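Local coordinates for protein blue-light-activated histidine kinase 2 (Erythrobacter litoralis HTCC2594, PDB 4R38) that senses blue light through the flavin of its N-terminal LOV domain and acts as a histidine kinase involved in light-increased bacterial virulence, at residues L105-P109 / Y119-I123. Residues are numbered along the deposited sequence.
Sequences LLMGP and YFVGI. With RBF (riboflavin), chain E.
Build two extended strands, 105-109 and 119-123, running antiparallel at 163° with their axes 4.6 Å apart; they are neighbours in a hairpin of the five-stranded PAS sheet. Leu106 and Ile123 form one hydrogen-bonded pair: Leu106 N to Ile123 O 3.0 Å, Ile123 N to Leu106 O 2.9 Å. Gly108 and Val121 form the next: Gly108 N to Val121 O 2.9 Å, Val121 N to Gly108 O 2.8 Å. Between them sits the non-hydrogen-bonded pair Met107-Gly122, its CA atoms 3.9 Å apart.

The flavin face is all bumps and hollows. The missing side chain of Gly122 leaves a hollow that Met107 CB, 3.6 Å from Gly122 CA, and Leu105 CD1 fill. From there Met107 (p, t, t) rises to put its SD 3.4 Å from riboflavin C8 and 4.1 Å from Phe120 CD1, a Met-aromatic contact at the ring edge. Phe120, with chi1 at -112°, leans across the bare backbone of Gly108; Gly108 CA lies 3.9 Å from the Phe120 ring centroid, a CH-pi contact over its face. Pro109 CD packs 3.9 Å from Phe120 CZ. Leu105 sends CD1 to 3.4 Å from riboflavin N5, and the flavin methyl C7M rests 3.8 Å from Gly122 N.

On the opposite face Leu106 CD1 meets Ile123 CG1 at 4.0 Å; Val121 points the same way, opposite Gly108, which has no side chain there. Helix 71-82 contributes Leu77 and Ile81 to the flavin side. These four bonds spend backbone polarity on pairing, leaving an apolar, sulfur-bearing floor for the isoalloxazine; riboflavin's hydrogen bonds run to Asn60, Arg62, Gln65 and Asn93, outside these strands.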
loop_
_atom_site.group_PDB
_atom_site.type_symbol
_atom_site.label_atom_id
_atom_site.label_comp_id
_atom_site.label_asym_id
_atom_site.label_seq_id
_atom_site.Cartn_x
_atom_site.Cartn_y
_atom_site.Cartn_z
ATOM N N LEU A 105 6.577 -4.003 1.902
ATOM C CA LEU A 105 5.467 -3.271 2.467
ATOM C C LEU A 105 5.287 -3.672 3.930
ATOM O O LEU A 105 5.308 -4.856 4.266
ATOM C CB LEU A 105 4.206 -3.611 1.655
ATOM C CG LEU A 105 2.851 -3.051 2.071
ATOM C CD1 LEU A 105 2.747 -1.538 1.934
ATOM C CD2 LEU A 105 1.763 -3.727 1.220
ATOM N N LEU A 106 5.149 -2.683 4.797
ATOM C CA LEU A 106 4.788 -2.898 6.190
ATOM C C LEU A 106 3.554 -2.079 6.446
ATOM O O LEU A 106 3.574 -0.867 6.267
ATOM C CB LEU A 106 5.876 -2.417 7.155
ATOM C CG LEU A 106 7.201 -3.130 7.053
ATOM C CD1 LEU A 106 8.065 -2.450 6.015
ATOM C CD2 LEU A 106 7.876 -3.096 8.413
ATOM N N MET A 107 2.487 -2.709 6.902
ATOM C CA MET A 107 1.295 -1.939 7.161
ATOM C C MET A 107 0.500 -2.508 8.312
ATOM O O MET A 107 0.791 -3.581 8.831
ATOM C CB MET A 107 0.448 -1.860 5.884
ATOM C CG MET A 107 -0.174 -3.163 5.531
ATOM S SD MET A 107 -1.304 -3.104 4.135
ATOM C CE MET A 107 -2.029 -4.740 4.174
ATOM N N GLY A 108 -0.472 -1.726 8.747
ATOM C CA GLY A 108 -1.311 -2.102 9.855
ATOM C C GLY A 108 -2.242 -0.971 10.245
ATOM O O GLY A 108 -2.258 0.088 9.620
ATOM N N PRO A 109 -3.038 -1.209 11.281
ATOM C CA PRO A 109 -3.983 -0.204 11.765
ATOM C C PRO A 109 -3.247 1.075 12.133
ATOM O O PRO A 109 -2.190 1.030 12.791
ATOM C CB PRO A 109 -4.564 -0.846 13.025
ATOM C CG PRO A 109 -4.378 -2.298 12.829
ATOM C CD PRO A 109 -3.090 -2.443 12.081
ATOM N N TYR A 119 -8.804 3.032 9.605
ATOM C CA TYR A 119 -7.669 3.448 8.803
ATOM C C TYR A 119 -6.495 2.490 8.920
ATOM O O TYR A 119 -6.205 1.965 9.996
ATOM C CB TYR A 119 -7.198 4.831 9.253
ATOM C CG TYR A 119 -8.248 5.923 9.135
ATOM C CD1 TYR A 119 -8.507 6.541 7.906
ATOM C CD2 TYR A 119 -8.995 6.304 10.232
ATOM C CE1 TYR A 119 -9.466 7.559 7.815
ATOM C CE2 TYR A 119 -9.935 7.303 10.150
ATOM C CZ TYR A 119 -10.186 7.913 8.934
ATOM O OH TYR A 119 -11.146 8.909 8.868
ATOM N N PHE A 120 -5.802 2.329 7.806
ATOM C CA PHE A 120 -4.602 1.505 7.751
ATOM C C PHE A 120 -3.515 2.414 7.243
ATOM O O PHE A 120 -3.748 3.228 6.357
ATOM C CB PHE A 120 -4.791 0.323 6.806
ATOM C CG PHE A 120 -4.819 -1.023 7.493
ATOM C CD1 PHE A 120 -3.902 -2.001 7.158
ATOM C CD2 PHE A 120 -5.769 -1.306 8.453
ATOM C CE1 PHE A 120 -3.921 -3.225 7.793
ATOM C CE2 PHE A 120 -5.783 -2.542 9.094
ATOM C CZ PHE A 120 -4.871 -3.491 8.751
ATOM N N VAL A 121 -2.321 2.259 7.802
ATOM C CA VAL A 121 -1.149 2.967 7.332
ATOM C C VAL A 121 -0.140 1.946 6.877
ATOM O O VAL A 121 -0.060 0.847 7.440
ATOM C CB VAL A 121 -0.510 3.866 8.458
ATOM C CG1 VAL A 121 -0.067 3.040 9.662
ATOM C CG2 VAL A 121 0.671 4.677 7.914
ATOM N N GLY A 122 0.605 2.303 5.833
ATOM C CA GLY A 122 1.631 1.442 5.267
ATOM C C GLY A 122 2.858 2.252 4.862
ATOM O O GLY A 122 2.738 3.409 4.446
ATOM N N ILE A 123 4.040 1.662 5.020
ATOM C CA ILE A 123 5.229 2.215 4.389
ATOM C C ILE A 123 5.725 1.230 3.356
ATOM O O ILE A 123 5.501 0.014 3.474
ATOM C CB ILE A 123 6.358 2.546 5.386
ATOM C CG1 ILE A 123 6.796 1.289 6.131
ATOM C CG2 ILE A 123 5.887 3.640 6.323
ATOM C CD1 ILE A 123 8.013 1.518 6.994
HETATM N N1 RBF E . -0.210 -3.332 -2.292
HETATM C C2 RBF E . 0.820 -3.202 -3.168
HETATM O O2 RBF E . 0.925 -3.978 -4.100
HETATM N N3 RBF E . 1.735 -2.203 -2.985
HETATM C C4 RBF E . 1.603 -1.274 -2.012
HETATM O O4 RBF E . 2.452 -0.364 -1.869
HETATM C C4A RBF E . 0.499 -1.338 -1.124
HETATM N N5 RBF E . 0.272 -0.418 -0.151
HETATM C C5A RBF E . -0.798 -0.520 0.656
HETATM C C6 RBF E . -1.051 0.417 1.697
HETATM C C7 RBF E . -2.170 0.319 2.521
HETATM C C7M RBF E . -2.331 1.400 3.619
HETATM C C8 RBF E . -3.058 -0.742 2.344
HETATM C C8M RBF E . -4.306 -0.968 3.199
HETATM C C9 RBF E . -2.826 -1.662 1.359
HETATM C C9A RBF E . -1.698 -1.591 0.491
HETATM N N10 RBF E . -1.526 -2.529 -0.513
HETATM C C10 RBF E . -0.415 -2.422 -1.337
HETATM C "C1'" RBF E . -2.386 -3.702 -0.678
HETATM C "C2'" RBF E . -3.553 -3.583 -1.652
HETATM O "O2'" RBF E . -4.084 -2.327 -1.528
HETATM C "C3'" RBF E . -4.592 -4.646 -1.311
HETATM O "O3'" RBF E . -5.124 -4.400 -0.039
HETATM C "C4'" RBF E . -3.992 -6.050 -1.310
HETATM O "O4'" RBF E . -3.459 -6.376 -2.567
HETATM C "C5'" RBF E . -5.042 -7.086 -0.931
HETATM O "O5'" RBF E . -6.130 -7.032 -1.837
#